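Local coordinates for putative DNA-binding protein (PDB 3HWU) that is of unknown function but belongs to the PCC (DUF296) family, assembles as a trimer in the crystal and may bind DNA, at the interface of chains A and B. Coordinates in Å, arbitrary orientation; residue numbers count along the deposited sequence, not the author numbering. Chains: chain A/B, Putative DNA-binding protein.

The interface of chains A and B. Residues chain A 46-47, 73-75, 97; chain B 56, 91, 93, 106-107.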
loop_
_atom_site.group_PDB
_atom_site.type_symbol
_atom_site.label_atom_id
_atom_site.label_comp_id
_atom_site.label_asym_id
_atom_site.label_seq_id
_atom_site.Cartn_x
_atom_site.Cartn_y
_atom_site.Cartn_z
ATOM N N ILE A 46 -2.015 -1.179 8.247
ATOM C CA ILE A 46 -3.296 -0.510 8.471
ATOM C C ILE A 46 -3.529 -0.487 9.973
ATOM O O ILE A 46 -2.890 -1.220 10.733
ATOM C CB ILE A 46 -4.514 -1.204 7.808
ATOM C CG1 ILE A 46 -4.651 -2.685 8.227
ATOM C CG2 ILE A 46 -4.445 -1.055 6.305
ATOM C CD1 ILE A 46 -5.968 -3.355 7.828
ATOM N N GLY A 47 -4.434 0.378 10.423
ATOM C CA GLY A 47 -4.855 0.317 11.833
ATOM C C GLY A 47 -5.694 1.506 12.225
ATOM O O GLY A 47 -6.156 2.217 11.347
ATOM N N GLU A 73 -8.734 6.404 11.354
ATOM C CA GLU A 73 -8.370 5.160 10.658
ATOM C C GLU A 73 -7.158 5.420 9.786
ATOM O O GLU A 73 -7.106 6.440 9.107
ATOM C CB GLU A 73 -9.531 4.663 9.800
ATOM C CG GLU A 73 -10.736 4.103 10.608
ATOM C CD GLU A 73 -10.486 2.742 11.244
ATOM O OE1 GLU A 73 -9.351 2.261 11.251
ATOM O OE2 GLU A 73 -11.474 2.138 11.735
HETATM N N MSE A 74 -6.179 4.546 9.832
HETATM C CA MSE A 74 -5.053 4.590 8.935
HETATM C C MSE A 74 -5.284 3.650 7.766
HETATM O O MSE A 74 -5.259 2.418 7.897
HETATM C CB MSE A 74 -3.766 4.229 9.648
HETATM C CG MSE A 74 -2.562 4.434 8.764
HETATM SE SE MSE A 74 -0.888 4.245 9.615
HETATM C CE MSE A 74 -0.936 2.239 9.790
ATOM N N ALA A 75 -5.687 4.260 6.660
ATOM C CA ALA A 75 -6.072 3.527 5.465
ATOM C C ALA A 75 -4.895 2.784 4.825
ATOM O O ALA A 75 -5.059 1.737 4.228
ATOM C CB ALA A 75 -6.743 4.489 4.435
ATOM N N THR A 97 -7.952 8.802 7.761
ATOM C CA THR A 97 -9.282 9.315 7.498
ATOM C C THR A 97 -10.071 9.329 8.815
ATOM O O THR A 97 -9.797 8.542 9.735
ATOM C CB THR A 97 -10.048 8.445 6.475
ATOM O OG1 THR A 97 -10.252 7.136 7.019
ATOM C CG2 THR A 97 -9.290 8.333 5.130
ATOM N N PHE B 56 -17.161 4.264 9.765
ATOM C CA PHE B 56 -16.404 4.835 10.867
ATOM C C PHE B 56 -17.108 4.360 12.120
ATOM O O PHE B 56 -18.277 4.686 12.391
ATOM C CB PHE B 56 -16.309 6.358 10.806
ATOM C CG PHE B 56 -15.274 6.909 11.710
ATOM C CD1 PHE B 56 -13.930 6.867 11.377
ATOM C CD2 PHE B 56 -15.620 7.482 12.913
ATOM C CE1 PHE B 56 -12.972 7.365 12.240
ATOM C CE2 PHE B 56 -14.663 7.998 13.768
ATOM C CZ PHE B 56 -13.343 7.927 13.428
ATOM N N HIS B 91 -10.217 -8.029 6.803
ATOM C CA HIS B 91 -10.036 -6.718 7.400
ATOM C C HIS B 91 -9.346 -5.892 6.347
ATOM O O HIS B 91 -8.185 -6.151 6.004
ATOM C CB HIS B 91 -9.163 -6.798 8.646
ATOM C CG HIS B 91 -8.975 -5.503 9.329
ATOM N ND1 HIS B 91 -7.977 -5.273 10.256
ATOM C CD2 HIS B 91 -9.672 -4.349 9.223
ATOM C CE1 HIS B 91 -8.101 -4.038 10.714
ATOM N NE2 HIS B 91 -9.125 -3.460 10.103
ATOM N N HIS B 93 -8.819 -1.866 4.458
ATOM C CA HIS B 93 -8.967 -0.420 4.346
ATOM C C HIS B 93 -8.724 -0.040 2.885
ATOM O O HIS B 93 -8.009 -0.735 2.142
ATOM C CB HIS B 93 -7.981 0.328 5.253
ATOM C CG HIS B 93 -8.231 0.170 6.722
ATOM N ND1 HIS B 93 -7.541 0.905 7.655
ATOM C CD2 HIS B 93 -9.080 -0.608 7.430
ATOM C CE1 HIS B 93 -8.011 0.633 8.855
ATOM N NE2 HIS B 93 -8.961 -0.264 8.748
ATOM N N GLY B 106 -11.005 4.775 4.324
ATOM C CA GLY B 106 -10.964 4.224 5.663
ATOM C C GLY B 106 -11.269 2.749 5.664
ATOM O O GLY B 106 -10.812 2.003 4.774
ATOM N N HIS B 107 -11.977 2.318 6.699
ATOM C CA HIS B 107 -12.359 0.914 6.881
ATOM C C HIS B 107 -13.442 0.521 5.878
ATOM O O HIS B 107 -14.512 1.128 5.855
ATOM C CB HIS B 107 -12.877 0.755 8.322
ATOM C CG HIS B 107 -13.377 -0.603 8.659
ATOM N ND1 HIS B 107 -12.688 -1.458 9.486
ATOM C CD2 HIS B 107 -14.533 -1.222 8.341
ATOM C CE1 HIS B 107 -13.374 -2.582 9.605
ATOM N NE2 HIS B 107 -14.491 -2.473 8.906
#
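Strands 40-49 and 72-84 of chain A meet strand 87-97 and the loop residue B:His107 of chain B in this subunit interface, where A:Ile46, A:Glu73 and the backbone around A:Met74 close on B:His93 and B:His91. It joins two of the three copies in the deposited assembly, probably the PCC-domain trimer itself, without exact two-fold symmetry. B:His93 reaches into chain A and gives its ND1 hydrogen to the backbone carbonyl O of A:Met74, 2.7 Å away. The acceptor lies close to the imidazole plane, but the ring nitrogen stands well above the carbonyl plane, 53° out of it. That bond fixes ND1 as a donor and limits the swing of the ring. Flanking it, A:Glu73 bends at chi2 (-73°) and brings its carboxylate to the CE1 rim from the B:His107 side, tilted off the ring plane, the two planes nearly perpendicular, with OE1 3.2 Å from CE1 of B:His93. The other carboxylate oxygen, OE2, comes 3.9 Å from CB of B:His107, whose backbone N sits over one face of the B:His93 ring, toward the rim. Over the centre of the opposite face lies CD1 of A:Ile46, carried there by an extended CG1-CD1 arm (chi2 169°). NE2 of B:His91 is 3.5 Å from NE2 of B:His93, so the histidines cluster. Farther along, OG1 of A:Thr97 packs on CA of B:Gly106 at 3.3 Å. At the other end, the A:Ile46 methyl CD1 also caps the centre of the B:His91 ring, 3.7 Å from its CE1.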